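Local structure of putative polysaccharide binding proteins (DUF1812) (Bacteroides thetaiotaomicron VPI-5482, 3GF8) at residues Gln54-Gly58 with Ser59-Thr63; Val70-Val74 with Gly75-Phe79; Thr92-Pro96 with Gly97-Leu101; Leu255-Gln258 with Glu259-Arg263. The protein is of unknown function but, as a lipoprotein of the FimB/Mfa2 family, probably takes part in anchoring or assembling fimbriae at the outer membrane. All coordinates share one frame; numbering follows the deposited sequence. Where two conformers were deposited one is given.

Contact 1: Gln54-Gly58 with Ser59-Thr63; sequences QAEEG and SALST
Gly58 and Leu61 are joined by the backbone bond that turns the chain out of strand 50-57: Leu61 N donates to Gly58 O at 3.1 Å. A second bond of the same span runs from Ser62 N to Ser59 O at 2.9 Å, and the hydroxyl reinforces it, since Ser62 OG donates to Ser59 O at 2.5 Å, in the carbonyl plane and on a lone pair. One carbonyl therefore serves two donors of a single serine, a small polar residue suited to an exposed turn. A water bridges the bend, giving a hydrogen to Glu57 O at 2.9 Å and accepting from Ala60 N at 3.1 Å. Gly58 suits the end of the strand because its phi of 99° is readily reached without a side chain.

The van der Waals contacts fall beneath the bend. With CG turned anti to its own carbonyl carbon (chi1 -77°), Leu61 reaches back under the strand, CD1 lying 3.8 Å from Glu57 CA and CD2 4.0 Å from Glu56 O. The extended Glu56 side chain crosses that of Leu61 at a slant, Glu56 CG meeting the Leu61 CD1 methyl at 4.2 Å, and its carboxylate hydrogen-bonds Tyr66 through OE1; Glu57 instead forms a salt bridge with Arg86. Tyr66 also packs on Ala60 and Leu61. The arrangement is that of two overlapping beta turns with helical backbone angles at the end of strand 50-57, in a beta-rich fold of the kind found in fimbrial components.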
ATOM      1  N   GLN A  54      -9.928  16.253  10.985  1.00 27.13           N
ATOM      2  CA  GLN A  54      -9.208  16.415  12.235  1.00 26.06           C
ATOM      3  C   GLN A  54      -7.984  15.499  12.204  1.00 26.72           C
ATOM      4  O   GLN A  54      -8.110  14.285  11.973  1.00 28.49           O
ATOM      5  CB  GLN A  54     -10.118  16.091  13.406  1.00 26.36           C
ATOM      6  CG  GLN A  54      -9.479  16.084  14.774  1.00 24.52           C
ATOM      7  CD  GLN A  54     -10.533  16.045  15.907  1.00 34.26           C
ATOM      8  OE1 GLN A  54     -11.719  16.290  15.683  1.00 29.64           O
ATOM      9  NE2 GLN A  54     -10.091  15.758  17.120  1.00 28.91           N
ATOM     10  N   ALA A  55      -6.826  16.111  12.438  1.00 22.67           N
ATOM     11  CA  ALA A  55      -5.526  15.479  12.303  1.00 25.08           C
ATOM     12  C   ALA A  55      -4.852  15.434  13.650  1.00 25.08           C
ATOM     13  O   ALA A  55      -4.873  16.391  14.409  1.00 23.88           O
ATOM     14  CB  ALA A  55      -4.637  16.252  11.301  1.00 25.04           C
ATOM     15  N   GLU A  56      -4.259  14.302  13.971  1.00 26.43           N
ATOM     16  CA  GLU A  56      -3.400  14.233  15.137  1.00 24.84           C
ATOM     17  C   GLU A  56      -2.286  13.304  14.747  1.00 26.02           C
ATOM     18  O   GLU A  56      -2.471  12.413  13.883  1.00 28.00           O
ATOM     19  CB  GLU A  56      -4.198  13.713  16.320  1.00 26.04           C
ATOM     20  CG  GLU A  56      -3.500  13.911  17.662  1.00 34.87           C
ATOM     21  CD  GLU A  56      -4.445  13.769  18.848  1.00 44.52           C
ATOM     22  OE1 GLU A  56      -5.622  13.343  18.635  1.00 36.44           O
ATOM     23  OE2 GLU A  56      -3.998  14.093  19.980  1.00 36.99           O
ATOM     24  N   GLU A  57      -1.137  13.540  15.350  1.00 25.14           N
ATOM     25  CA  GLU A  57       0.073  12.846  15.024  1.00 27.80           C
ATOM     26  C   GLU A  57       1.044  12.962  16.182  1.00 29.57           C
ATOM     27  O   GLU A  57       0.876  13.807  17.045  1.00 28.94           O
ATOM     28  CB  GLU A  57       0.682  13.459  13.784  1.00 28.91           C
ATOM     29  CG  GLU A  57       1.194  14.863  13.975  1.00 32.54           C
ATOM     30  CD  GLU A  57       2.024  15.307  12.785  1.00 32.56           C
ATOM     31  OE1 GLU A  57       1.441  15.741  11.792  1.00 29.05           O
ATOM     32  OE2 GLU A  57       3.256  15.181  12.831  1.00 37.37           O
ATOM     33  N   GLY A  58       2.045  12.094  16.211  1.00 32.08           N
ATOM     34  CA  GLY A  58       3.041  12.109  17.289  1.00 30.78           C
ATOM     35  C   GLY A  58       2.811  11.080  18.389  1.00 32.67           C
ATOM     36  O   GLY A  58       2.139  10.031  18.203  1.00 28.55           O
ATOM     37  N   SER A  59       3.366  11.401  19.552  1.00 31.12           N
ATOM     38  CA  SER A  59       3.538  10.440  20.628  1.00 32.99           C
ATOM     39  C   SER A  59       2.191   9.945  21.154  1.00 32.46           C
ATOM     40  O   SER A  59       2.077   8.791  21.605  1.00 31.77           O
ATOM     41  CB  SER A  59       4.336  11.078  21.771  1.00 32.60           C
ATOM     42  OG  SER A  59       3.809  12.368  22.074  1.00 39.43           O
ATOM     43  N   ALA A  60       1.180  10.812  21.091  1.00 29.63           N
ATOM     44  CA  ALA A  60      -0.102  10.468  21.645  1.00 30.09           C
ATOM     45  C   ALA A  60      -0.572   9.128  21.093  1.00 30.93           C
ATOM     46  O   ALA A  60      -1.128   8.318  21.837  1.00 30.23           O
ATOM     47  CB  ALA A  60      -1.122  11.559  21.376  1.00 29.97           C
ATOM     48  N   LEU A  61      -0.314   8.892  19.802  1.00 32.07           N
ATOM     49  CA  LEU A  61      -0.854   7.737  19.086  1.00 32.01           C
ATOM     50  C   LEU A  61      -0.209   6.415  19.500  1.00 35.09           C
ATOM     51  O   LEU A  61      -0.743   5.314  19.208  1.00 33.18           O
ATOM     52  CB  LEU A  61      -0.672   7.912  17.566  1.00 33.09           C
ATOM     53  CG  LEU A  61      -1.629   8.861  16.834  1.00 30.27           C
ATOM     54  CD1 LEU A  61      -1.527  10.257  17.377  1.00 26.67           C
ATOM     55  CD2 LEU A  61      -1.302   8.839  15.338  1.00 22.24           C
ATOM     56  N   SER A  62       0.951   6.521  20.148  1.00 35.59           N
ATOM     57  CA  SER A  62       1.797   5.359  20.415  1.00 36.64           C
ATOM     58  C   SER A  62       1.507   4.733  21.760  1.00 37.72           C
ATOM     59  O   SER A  62       2.058   3.677  22.068  1.00 37.38           O
ATOM     60  CB  SER A  62       3.259   5.783  20.410  1.00 35.58           C
ATOM     61  OG  SER A  62       3.496   6.701  21.477  1.00 42.61           O
ATOM     62  N   THR A  63       0.664   5.370  22.570  1.00 38.15           N
ATOM     63  CA  THR A  63       0.503   4.927  23.952  1.00 39.86           C
ATOM     64  C   THR A  63      -0.065   3.522  24.081  1.00 41.34           C
ATOM     65  O   THR A  63       0.207   2.851  25.057  1.00 44.08           O
ATOM     66  CB  THR A  63      -0.404   5.867  24.743  1.00 40.58           C
ATOM     67  OG1 THR A  63      -1.697   5.953  24.101  1.00 45.56           O
ATOM     68  CG2 THR A  63       0.259   7.250  24.867  1.00 31.85           C
TER
HETATM   69  O   HOH W   1       1.160  13.617  19.884  1.00 42.75           O

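Contact 2: Val70-Val74 with Gly75-Phe79; sequences VELPV and GQYQF
A tyrosine corner joins Tyr77 to Pro73: a tyrosine near the start of a strand reaches back to the connection that leads into it, here by four residues. Strand 68-70 pairs with 16-21, and 75-83 with 38-44 and 124-133, so the corner links strands that are not hydrogen-bonded neighbours, in a beta fold assigned to the transthyretin clan.

Leu72 fills the inside of the bend. Its CD2 methyl sits over one face of the Tyr77 ring in a CH-pi contact, 3.6 Å from the ring centroid and 15° off the normal. The same CD2 meets the Phe79 ring at its edge, 3.5 Å from Phe79 CZ, so one methyl serves a ring face and a ring edge. Leu16 of strand 16-21 touches both Leu72 and Phe79, which carries the cluster into the core. Gly75 has a phi of 157°, a value easily adopted without a side chain, where the exposed connection enters the strand. With CG anti to its carbonyl carbon (chi1 -54°), the Tyr77 ring points back at the turn. Tyr77 OH donates to Pro73 O at 2.5 Å from above the carbonyl plane, and Pro73 CD lies 3.3 Å from Tyr77 OH.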
ATOM      1  N   VAL A  70     -13.644  13.827  19.447  1.00 31.72           N
ATOM      2  CA  VAL A  70     -14.267  14.542  18.331  1.00 32.74           C
ATOM      3  C   VAL A  70     -15.487  15.357  18.830  1.00 36.78           C
ATOM      4  O   VAL A  70     -16.488  14.764  19.224  1.00 37.50           O
ATOM      5  CB  VAL A  70     -14.731  13.521  17.220  1.00 32.89           C
ATOM      6  CG1 VAL A  70     -15.483  14.227  16.092  1.00 28.92           C
ATOM      7  CG2 VAL A  70     -13.538  12.682  16.654  1.00 21.94           C
ATOM      8  N   GLU A  71     -15.415  16.697  18.811  1.00 39.31           N
ATOM      9  CA  GLU A  71     -16.561  17.555  19.184  0.50 38.75           C
ATOM     10  C   GLU A  71     -17.578  17.568  18.058  1.00 38.04           C
ATOM     11  O   GLU A  71     -17.295  18.053  16.980  1.00 40.85           O
ATOM     12  CB  GLU A  71     -16.114  18.989  19.480  0.50 39.48           C
ATOM     13  CG  GLU A  71     -17.266  19.999  19.679  0.50 41.59           C
ATOM     14  CD  GLU A  71     -18.060  19.739  20.936  0.50 43.94           C
ATOM     15  OE1 GLU A  71     -17.431  19.439  21.972  0.50 47.52           O
ATOM     16  OE2 GLU A  71     -19.307  19.839  20.891  0.50 43.57           O
ATOM     17  N   LEU A  72     -18.762  17.049  18.321  1.00 37.34           N
ATOM     18  CA  LEU A  72     -19.749  16.841  17.291  1.00 37.38           C
ATOM     19  C   LEU A  72     -21.120  17.049  17.893  1.00 37.49           C
ATOM     20  O   LEU A  72     -21.385  16.655  19.041  1.00 37.96           O
ATOM     21  CB  LEU A  72     -19.610  15.398  16.745  1.00 39.83           C
ATOM     22  CG  LEU A  72     -19.753  15.213  15.228  1.00 41.68           C
ATOM     23  CD1 LEU A  72     -18.880  16.207  14.533  1.00 39.37           C
ATOM     24  CD2 LEU A  72     -19.397  13.811  14.758  1.00 40.93           C
ATOM     25  N   PRO A  73     -22.014  17.689  17.149  1.00 37.75           N
ATOM     26  CA  PRO A  73     -23.379  17.784  17.678  1.00 35.54           C
ATOM     27  C   PRO A  73     -24.075  16.445  17.614  1.00 34.57           C
ATOM     28  O   PRO A  73     -23.632  15.549  16.911  1.00 37.97           O
ATOM     29  CB  PRO A  73     -24.056  18.764  16.732  1.00 35.83           C
ATOM     30  CG  PRO A  73     -22.965  19.340  15.909  1.00 35.97           C
ATOM     31  CD  PRO A  73     -21.872  18.368  15.860  1.00 37.14           C
ATOM     32  N   VAL A  74     -25.156  16.290  18.342  1.00 33.53           N
ATOM     33  CA  VAL A  74     -25.989  15.132  18.160  1.00 33.13           C
ATOM     34  C   VAL A  74     -26.267  15.026  16.671  1.00 33.41           C
ATOM     35  O   VAL A  74     -26.464  16.037  16.021  1.00 33.27           O
ATOM     36  CB  VAL A  74     -27.326  15.301  18.880  1.00 36.03           C
ATOM     37  CG1 VAL A  74     -28.292  14.149  18.517  1.00 35.67           C
ATOM     38  CG2 VAL A  74     -27.099  15.433  20.373  1.00 32.89           C
ATOM     39  N   GLY A  75     -26.251  13.817  16.124  1.00 34.00           N
ATOM     40  CA  GLY A  75     -26.670  13.605  14.749  1.00 33.62           C
ATOM     41  C   GLY A  75     -26.100  12.353  14.130  1.00 34.30           C
ATOM     42  O   GLY A  75     -25.474  11.536  14.819  1.00 32.80           O
ATOM     43  N   GLN A  76     -26.345  12.195  12.833  1.00 33.63           N
ATOM     44  CA  GLN A  76     -25.799  11.084  12.065  1.00 35.15           C
ATOM     45  C   GLN A  76     -24.722  11.551  11.081  1.00 34.15           C
ATOM     46  O   GLN A  76     -24.869  12.582  10.425  1.00 33.92           O
ATOM     47  CB  GLN A  76     -26.927  10.373  11.336  1.00 35.49           C
ATOM     48  CG  GLN A  76     -27.809   9.612  12.314  1.00 45.79           C
ATOM     49  CD  GLN A  76     -28.986   8.964  11.643  1.00 55.59           C
ATOM     50  OE1 GLN A  76     -28.978   7.754  11.393  1.00 65.15           O
ATOM     51  NE2 GLN A  76     -30.014   9.764  11.335  1.00 54.80           N
ATOM     52  N   TYR A  77     -23.656  10.766  10.975  1.00 30.76           N
ATOM     53  CA  TYR A  77     -22.464  11.152  10.229  1.00 29.91           C
ATOM     54  C   TYR A  77     -21.860   9.935   9.537  1.00 28.84           C
ATOM     55  O   TYR A  77     -22.156   8.806   9.901  1.00 29.55           O
ATOM     56  CB  TYR A  77     -21.413  11.723  11.188  1.00 26.72           C
ATOM     57  CG  TYR A  77     -21.933  12.844  12.035  1.00 26.79           C
ATOM     58  CD1 TYR A  77     -21.972  14.154  11.557  1.00 27.23           C
ATOM     59  CD2 TYR A  77     -22.413  12.599  13.311  1.00 25.80           C
ATOM     60  CE1 TYR A  77     -22.469  15.186  12.351  1.00 31.94           C
ATOM     61  CE2 TYR A  77     -22.882  13.605  14.102  1.00 24.75           C
ATOM     62  CZ  TYR A  77     -22.931  14.889  13.625  1.00 29.64           C
ATOM     63  OH  TYR A  77     -23.410  15.871  14.440  1.00 33.96           O
ATOM     64  N   GLN A  78     -21.013  10.180   8.547  1.00 26.10           N
ATOM     65  CA  GLN A  78     -20.061   9.170   8.112  1.00 23.54           C
ATOM     66  C   GLN A  78     -18.654   9.634   8.406  1.00 24.14           C
ATOM     67  O   GLN A  78     -18.351  10.809   8.241  1.00 23.91           O
ATOM     68  CB  GLN A  78     -20.215   8.872   6.652  1.00 21.41           C
ATOM     69  CG  GLN A  78     -21.569   8.322   6.329  1.00 28.82           C
ATOM     70  CD  GLN A  78     -21.677   7.889   4.902  1.00 35.97           C
ATOM     71  OE1 GLN A  78     -21.618   8.705   3.989  1.00 41.33           O
ATOM     72  NE2 GLN A  78     -21.856   6.587   4.696  1.00 45.79           N
ATOM     73  N   PHE A  79     -17.820   8.723   8.911  1.00 23.72           N
ATOM     74  CA  PHE A  79     -16.414   9.007   9.146  1.00 23.67           C
ATOM     75  C   PHE A  79     -15.603   8.098   8.258  1.00 25.90           C
ATOM     76  O   PHE A  79     -15.998   6.954   7.971  1.00 27.17           O
ATOM     77  CB  PHE A  79     -15.927   8.697  10.582  1.00 23.96           C
ATOM     78  CG  PHE A  79     -16.592   9.480  11.719  1.00 23.00           C
ATOM     79  CD1 PHE A  79     -17.472  10.529  11.508  1.00 27.69           C
ATOM     80  CD2 PHE A  79     -16.266   9.139  13.047  1.00 23.16           C
ATOM     81  CE1 PHE A  79     -18.059  11.197  12.604  1.00 21.20           C
ATOM     82  CE2 PHE A  79     -16.825   9.781  14.124  1.00 27.44           C
ATOM     83  CZ  PHE A  79     -17.727  10.835  13.912  1.00 17.07           C
TER

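Contact 3: Thr92-Pro96 with Gly97-Leu101; sequences TSLTP and GVSTL
Thr95 and Ser99 face each other across a tight turn, and the serine side chain points into it. With Ser99 OG anti to its carbonyl carbon (chi1 -48°), the oxygen meets the backbone of the opposite arm: Thr95 N donates to Ser99 OG at 2.7 Å, almost straight at 176°. In return Thr95 O accepts from both Ser99 N, at 2.9 Å, and Val98 N, at 3.1 Å. Pro96 and Gly97 occupy the two central positions of this type II beta turn; the proline ring suits the phi of the first, and glycine readily takes the positive phi of the second.

Thr95 and Val98 stand side by side and point the same way, Thr95 CG2 being 4.0 Å from Val98 CB. Leu94 packs against the serine, its CB 3.7 Å from Ser99 CB, and its side chain also rests on Phe44 and Tyr50, linking the loop to strands 38-44 and 50-57. Backbone hydrogen bonds of Gly97 and Ser99 with Tyr50 add to that link, and Val98 O is bonded by Lys49. Within the turn Thr95 N and Thr95 O are both bonded, so the hydroxyl and backbone N of Ser99 together tie the two arms to each other.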
ATOM      1  N   THR A  92      -7.164  16.106  -1.829  1.00 27.85           N
ATOM      2  CA  THR A  92      -7.995  17.259  -2.193  1.00 28.55           C
ATOM      3  C   THR A  92      -8.519  17.977  -0.936  1.00 26.09           C
ATOM      4  O   THR A  92      -8.798  17.336   0.098  1.00 25.33           O
ATOM      5  CB  THR A  92      -9.165  16.834  -3.100  1.00 28.63           C
ATOM      6  OG1 THR A  92      -9.821  15.738  -2.514  1.00 31.16           O
ATOM      7  CG2 THR A  92      -8.678  16.348  -4.485  1.00 36.21           C
ATOM      8  N   SER A  93      -8.625  19.298  -1.013  1.00 24.80           N
ATOM      9  CA  SER A  93      -9.245  20.096   0.063  1.00 25.69           C
ATOM     10  C   SER A  93     -10.675  20.380  -0.198  1.00 24.16           C
ATOM     11  O   SER A  93     -11.045  20.930  -1.251  1.00 25.29           O
ATOM     12  CB  SER A  93      -8.585  21.453   0.241  1.00 26.57           C
ATOM     13  OG  SER A  93      -7.230  21.256   0.336  1.00 29.37           O
ATOM     14  N   LEU A  94     -11.465  20.073   0.810  1.00 26.15           N
ATOM     15  CA  LEU A  94     -12.914  20.076   0.698  1.00 26.88           C
ATOM     16  C   LEU A  94     -13.473  21.347   1.327  1.00 23.37           C
ATOM     17  O   LEU A  94     -12.853  21.979   2.185  1.00 21.71           O
ATOM     18  CB  LEU A  94     -13.480  18.822   1.389  1.00 26.90           C
ATOM     19  CG  LEU A  94     -13.145  17.452   0.767  1.00 34.24           C
ATOM     20  CD1 LEU A  94     -14.057  16.388   1.358  1.00 34.91           C
ATOM     21  CD2 LEU A  94     -13.196  17.378  -0.762  1.00 29.53           C
ATOM     22  N   THR A  95     -14.664  21.712   0.917  1.00 23.67           N
ATOM     23  CA  THR A  95     -15.322  22.884   1.491  1.00 24.79           C
ATOM     24  C   THR A  95     -16.500  22.445   2.364  1.00 22.16           C
ATOM     25  O   THR A  95     -17.390  21.732   1.883  1.00 20.71           O
ATOM     26  CB  THR A  95     -15.763  23.865   0.401  1.00 26.06           C
ATOM     27  OG1 THR A  95     -14.597  24.309  -0.317  1.00 32.56           O
ATOM     28  CG2 THR A  95     -16.483  25.058   1.020  1.00 18.16           C
ATOM     29  N   PRO A  96     -16.482  22.827   3.649  1.00 20.58           N
ATOM     30  CA  PRO A  96     -17.591  22.502   4.556  1.00 23.69           C
ATOM     31  C   PRO A  96     -18.951  22.924   3.975  1.00 25.82           C
ATOM     32  O   PRO A  96     -19.104  24.042   3.481  1.00 27.43           O
ATOM     33  CB  PRO A  96     -17.258  23.285   5.836  1.00 22.73           C
ATOM     34  CG  PRO A  96     -15.758  23.353   5.827  1.00 22.97           C
ATOM     35  CD  PRO A  96     -15.388  23.510   4.353  1.00 19.01           C
ATOM     36  N   GLY A  97     -19.892  21.983   3.961  1.00 25.14           N
ATOM     37  CA  GLY A  97     -21.258  22.258   3.545  1.00 26.02           C
ATOM     38  C   GLY A  97     -21.459  22.241   2.055  1.00 28.07           C
ATOM     39  O   GLY A  97     -22.595  22.415   1.585  1.00 27.34           O
ATOM     40  N   VAL A  98     -20.372  22.037   1.305  1.00 27.61           N
ATOM     41  CA  VAL A  98     -20.412  22.089  -0.159  1.00 26.68           C
ATOM     42  C   VAL A  98     -19.893  20.751  -0.715  1.00 29.55           C
ATOM     43  O   VAL A  98     -20.620  20.059  -1.432  1.00 30.02           O
ATOM     44  CB  VAL A  98     -19.667  23.330  -0.702  1.00 27.85           C
ATOM     45  CG1 VAL A  98     -19.631  23.324  -2.238  1.00 21.97           C
ATOM     46  CG2 VAL A  98     -20.353  24.650  -0.187  1.00 20.22           C
ATOM     47  N   SER A  99     -18.693  20.341  -0.318  1.00 28.28           N
ATOM     48  CA  SER A  99     -18.107  19.100  -0.839  1.00 28.10           C
ATOM     49  C   SER A  99     -18.756  17.829  -0.282  1.00 29.12           C
ATOM     50  O   SER A  99     -19.362  17.845   0.761  1.00 29.89           O
ATOM     51  CB  SER A  99     -16.599  19.076  -0.539  1.00 29.89           C
ATOM     52  OG  SER A  99     -15.999  20.320  -0.905  1.00 24.85           O
ATOM     53  N   THR A 100     -18.607  16.712  -0.997  1.00 29.21           N
ATOM     54  CA  THR A 100     -19.072  15.404  -0.541  1.00 25.82           C
ATOM     55  C   THR A 100     -17.932  14.387  -0.685  1.00 28.46           C
ATOM     56  O   THR A 100     -16.867  14.734  -1.231  1.00 27.82           O
ATOM     57  CB  THR A 100     -20.248  14.948  -1.379  1.00 28.08           C
ATOM     58  OG1 THR A 100     -19.798  14.710  -2.714  1.00 29.45           O
ATOM     59  CG2 THR A 100     -21.346  16.024  -1.404  1.00 25.43           C
ATOM     60  N   LEU A 101     -18.160  13.157  -0.201  1.00 26.64           N
ATOM     61  CA  LEU A 101     -17.155  12.081  -0.208  1.00 30.16           C
ATOM     62  C   LEU A 101     -16.476  11.886  -1.548  1.00 28.94           C
ATOM     63  O   LEU A 101     -15.276  11.732  -1.595  1.00 27.59           O
ATOM     64  CB  LEU A 101     -17.765  10.724   0.199  1.00 30.21           C
ATOM     65  CG  LEU A 101     -17.709  10.315   1.674  1.00 32.42           C
ATOM     66  CD1 LEU A 101     -18.539   9.064   1.860  1.00 30.79           C
ATOM     67  CD2 LEU A 101     -16.276  10.080   2.155  1.00 18.87           C
TER

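Contact 4: Leu255-Gln258 with Glu259-Arg263; sequences LSTQ and EYLDR
Leu255 and Tyr260 touch across the first turn of helix 257-263, Leu255 CD1 lying 4.1 Å from Tyr260 CB with the two side chains at about a right angle. The other methyl, Leu255 CD2, is 3.7 Å from Glu259 CD and rests against the carboxylate group, again roughly at right angles. Thr257 and Leu261 run side by side, with Thr257 CG2 3.8 Å from Leu261 CD1; both lean on helix 241-246.

Ser256 is the N-cap: its OG accepts from Glu259 N at 3.2 Å, reached with OG between the backbone N and carbonyl carbon (chi1 74°). With Leu255 before it and Tyr260 after, this makes a hydrophobic staple around a capped helix start. Tyr260 OH is hydrogen-bonded to Glu251.

Arg263 grips Glu259 side-on in a salt bridge, NE 3.0 Å and NH2 3.2 Å from the one oxygen OE2, which lies in the guanidinium plane and uses its anti lone pair toward NE. Gln258 bends at chi2 so that NE2 donates to Asp262 OD1 at 2.9 Å; OD1 lies in the amide plane but is met from above the carboxylate, the two planes 38° apart. Asp262 OD1 also pairs with Arg216, and Gln258 bonds Leu217 and Glu219 through its amide.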
ATOM      1  N   LEU A 255      -6.432 -17.260   2.287  1.00 44.69           N
ATOM      2  CA  LEU A 255      -6.773 -15.925   1.891  1.00 38.30           C
ATOM      3  C   LEU A 255      -7.060 -15.880   0.403  1.00 36.06           C
ATOM      4  O   LEU A 255      -6.365 -16.489  -0.413  1.00 31.22           O
ATOM      5  CB  LEU A 255      -5.628 -14.967   2.235  1.00 40.14           C
ATOM      6  CG  LEU A 255      -5.145 -14.985   3.692  1.00 38.28           C
ATOM      7  CD1 LEU A 255      -3.996 -13.995   3.859  1.00 30.99           C
ATOM      8  CD2 LEU A 255      -6.280 -14.683   4.662  1.00 29.75           C
ATOM      9  N   SER A 256      -8.089 -15.124   0.063  1.00 35.51           N
ATOM     10  CA  SER A 256      -8.267 -14.646  -1.289  1.00 35.09           C
ATOM     11  C   SER A 256      -7.078 -13.757  -1.677  1.00 33.48           C
ATOM     12  O   SER A 256      -6.403 -13.167  -0.815  1.00 29.61           O
ATOM     13  CB  SER A 256      -9.546 -13.824  -1.376  1.00 37.02           C
ATOM     14  OG  SER A 256      -9.372 -12.545  -0.746  1.00 44.51           O
ATOM     15  N   THR A 257      -6.840 -13.659  -2.985  1.00 31.98           N
ATOM     16  CA  THR A 257      -5.783 -12.821  -3.502  1.00 30.37           C
ATOM     17  C   THR A 257      -5.832 -11.406  -2.934  1.00 29.20           C
ATOM     18  O   THR A 257      -4.816 -10.907  -2.456  1.00 30.41           O
ATOM     19  CB  THR A 257      -5.829 -12.776  -5.021  1.00 32.42           C
ATOM     20  OG1 THR A 257      -5.711 -14.112  -5.497  1.00 28.93           O
ATOM     21  CG2 THR A 257      -4.689 -11.904  -5.611  1.00 25.66           C
ATOM     22  N   GLN A 258      -6.994 -10.757  -2.946  1.00 27.42           N
ATOM     23  CA  GLN A 258      -7.051  -9.352  -2.508  1.00 23.56           C
ATOM     24  C   GLN A 258      -6.760  -9.212  -1.030  1.00 27.58           C
ATOM     25  O   GLN A 258      -6.150  -8.247  -0.592  1.00 28.91           O
ATOM     26  CB  GLN A 258      -8.393  -8.696  -2.802  1.00 22.99           C
ATOM     27  CG  GLN A 258      -8.364  -7.153  -2.527  1.00 20.66           C
ATOM     28  CD  GLN A 258      -7.316  -6.438  -3.375  1.00 24.28           C
ATOM     29  OE1 GLN A 258      -7.362  -6.515  -4.587  1.00 26.56           O
ATOM     30  NE2 GLN A 258      -6.335  -5.789  -2.724  1.00 24.43           N
ATOM     31  N   GLU A 259      -7.212 -10.189  -0.258  1.00 28.00           N
ATOM     32  CA  GLU A 259      -6.996 -10.166   1.154  1.00 26.84           C
ATOM     33  C   GLU A 259      -5.543 -10.342   1.496  1.00 25.41           C
ATOM     34  O   GLU A 259      -5.050  -9.661   2.394  1.00 22.57           O
ATOM     35  CB  GLU A 259      -7.830 -11.220   1.855  1.00 26.23           C
ATOM     36  CG  GLU A 259      -7.657 -11.143   3.366  1.00 33.26           C
ATOM     37  CD  GLU A 259      -8.700 -11.939   4.137  1.00 46.03           C
ATOM     38  OE1 GLU A 259      -9.544 -12.640   3.493  1.00 49.65           O
ATOM     39  OE2 GLU A 259      -8.662 -11.848   5.390  1.00 37.26           O
ATOM     40  N   TYR A 260      -4.853 -11.234   0.775  1.00 27.64           N
ATOM     41  CA  TYR A 260      -3.415 -11.382   0.953  1.00 27.04           C
ATOM     42  C   TYR A 260      -2.685 -10.097   0.544  1.00 28.09           C
ATOM     43  O   TYR A 260      -1.829  -9.582   1.268  1.00 28.39           O
ATOM     44  CB  TYR A 260      -2.888 -12.537   0.137  1.00 25.51           C
ATOM     45  CG  TYR A 260      -1.393 -12.678   0.189  1.00 27.56           C
ATOM     46  CD1 TYR A 260      -0.731 -12.807   1.398  1.00 29.20           C
ATOM     47  CD2 TYR A 260      -0.632 -12.705  -0.982  1.00 29.16           C
ATOM     48  CE1 TYR A 260       0.648 -12.949   1.436  1.00 26.27           C
ATOM     49  CE2 TYR A 260       0.732 -12.881  -0.952  1.00 31.33           C
ATOM     50  CZ  TYR A 260       1.368 -12.989   0.263  1.00 28.16           C
ATOM     51  OH  TYR A 260       2.718 -13.134   0.294  1.00 26.15           O
ATOM     52  N   LEU A 261      -3.043  -9.568  -0.615  1.00 28.73           N
ATOM     53  CA  LEU A 261      -2.427  -8.326  -1.090  1.00 29.53           C
ATOM     54  C   LEU A 261      -2.612  -7.139  -0.109  1.00 27.77           C
ATOM     55  O   LEU A 261      -1.709  -6.298   0.052  1.00 29.09           O
ATOM     56  CB  LEU A 261      -2.966  -7.963  -2.465  1.00 29.01           C
ATOM     57  CG  LEU A 261      -2.618  -8.946  -3.587  1.00 28.51           C
ATOM     58  CD1 LEU A 261      -3.232  -8.429  -4.925  1.00 28.61           C
ATOM     59  CD2 LEU A 261      -1.109  -9.171  -3.667  1.00 20.19           C
ATOM     60  N   ASP A 262      -3.759  -7.077   0.552  1.00 26.02           N
ATOM     61  CA  ASP A 262      -4.023  -5.993   1.501  1.00 24.77           C
ATOM     62  C   ASP A 262      -3.325  -6.236   2.803  1.00 23.04           C
ATOM     63  O   ASP A 262      -2.740  -5.298   3.399  1.00 25.69           O
ATOM     64  CB  ASP A 262      -5.506  -5.845   1.812  1.00 27.78           C
ATOM     65  CG  ASP A 262      -6.291  -5.282   0.666  1.00 25.27           C
ATOM     66  OD1 ASP A 262      -5.739  -4.526  -0.157  1.00 37.07           O
ATOM     67  OD2 ASP A 262      -7.482  -5.602   0.592  1.00 32.21           O
ATOM     68  N   ARG A 263      -3.380  -7.476   3.262  1.00 20.22           N
ATOM     69  CA  ARG A 263      -2.829  -7.799   4.579  1.00 23.56           C
ATOM     70  C   ARG A 263      -1.316  -7.783   4.625  1.00 24.92           C
ATOM     71  O   ARG A 263      -0.731  -7.396   5.625  1.00 26.23           O
ATOM     72  CB  ARG A 263      -3.299  -9.174   5.042  1.00 25.28           C
ATOM     73  CG  ARG A 263      -4.604  -9.181   5.786  1.00 26.90           C
ATOM     74  CD  ARG A 263      -4.821 -10.575   6.346  1.00 35.84           C
ATOM     75  NE  ARG A 263      -6.189 -10.771   6.781  1.00 35.88           N
ATOM     76  CZ  ARG A 263      -6.665 -10.429   7.973  1.00 35.77           C
ATOM     77  NH1 ARG A 263      -5.893  -9.875   8.914  1.00 27.86           N
ATOM     78  NH2 ARG A 263      -7.943 -10.669   8.230  1.00 35.34           N
TER

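Overall arrangement
Contacts 1, 2 and 3 lie in the part of the chain built on strands 38-44, 50-57 and 75-83, while contact 4 stands apart, its centre about 28 Å from that of contact 1 and nearer the middle of the chain. Contacts 1 and 3 are surface turns, dominated by backbone and hydroxyl bonds; contact 2 and contact 4 are partly buried, the former carried by aromatic and leucine packing, the latter by a capped helix with charged pairs. Contacts 1 and 2 touch at Gln54 and Val70, and contacts 2 and 3 at Gln78 and Leu101. Glycine marks the bend in the first three, whereas the helix start relies on a serine.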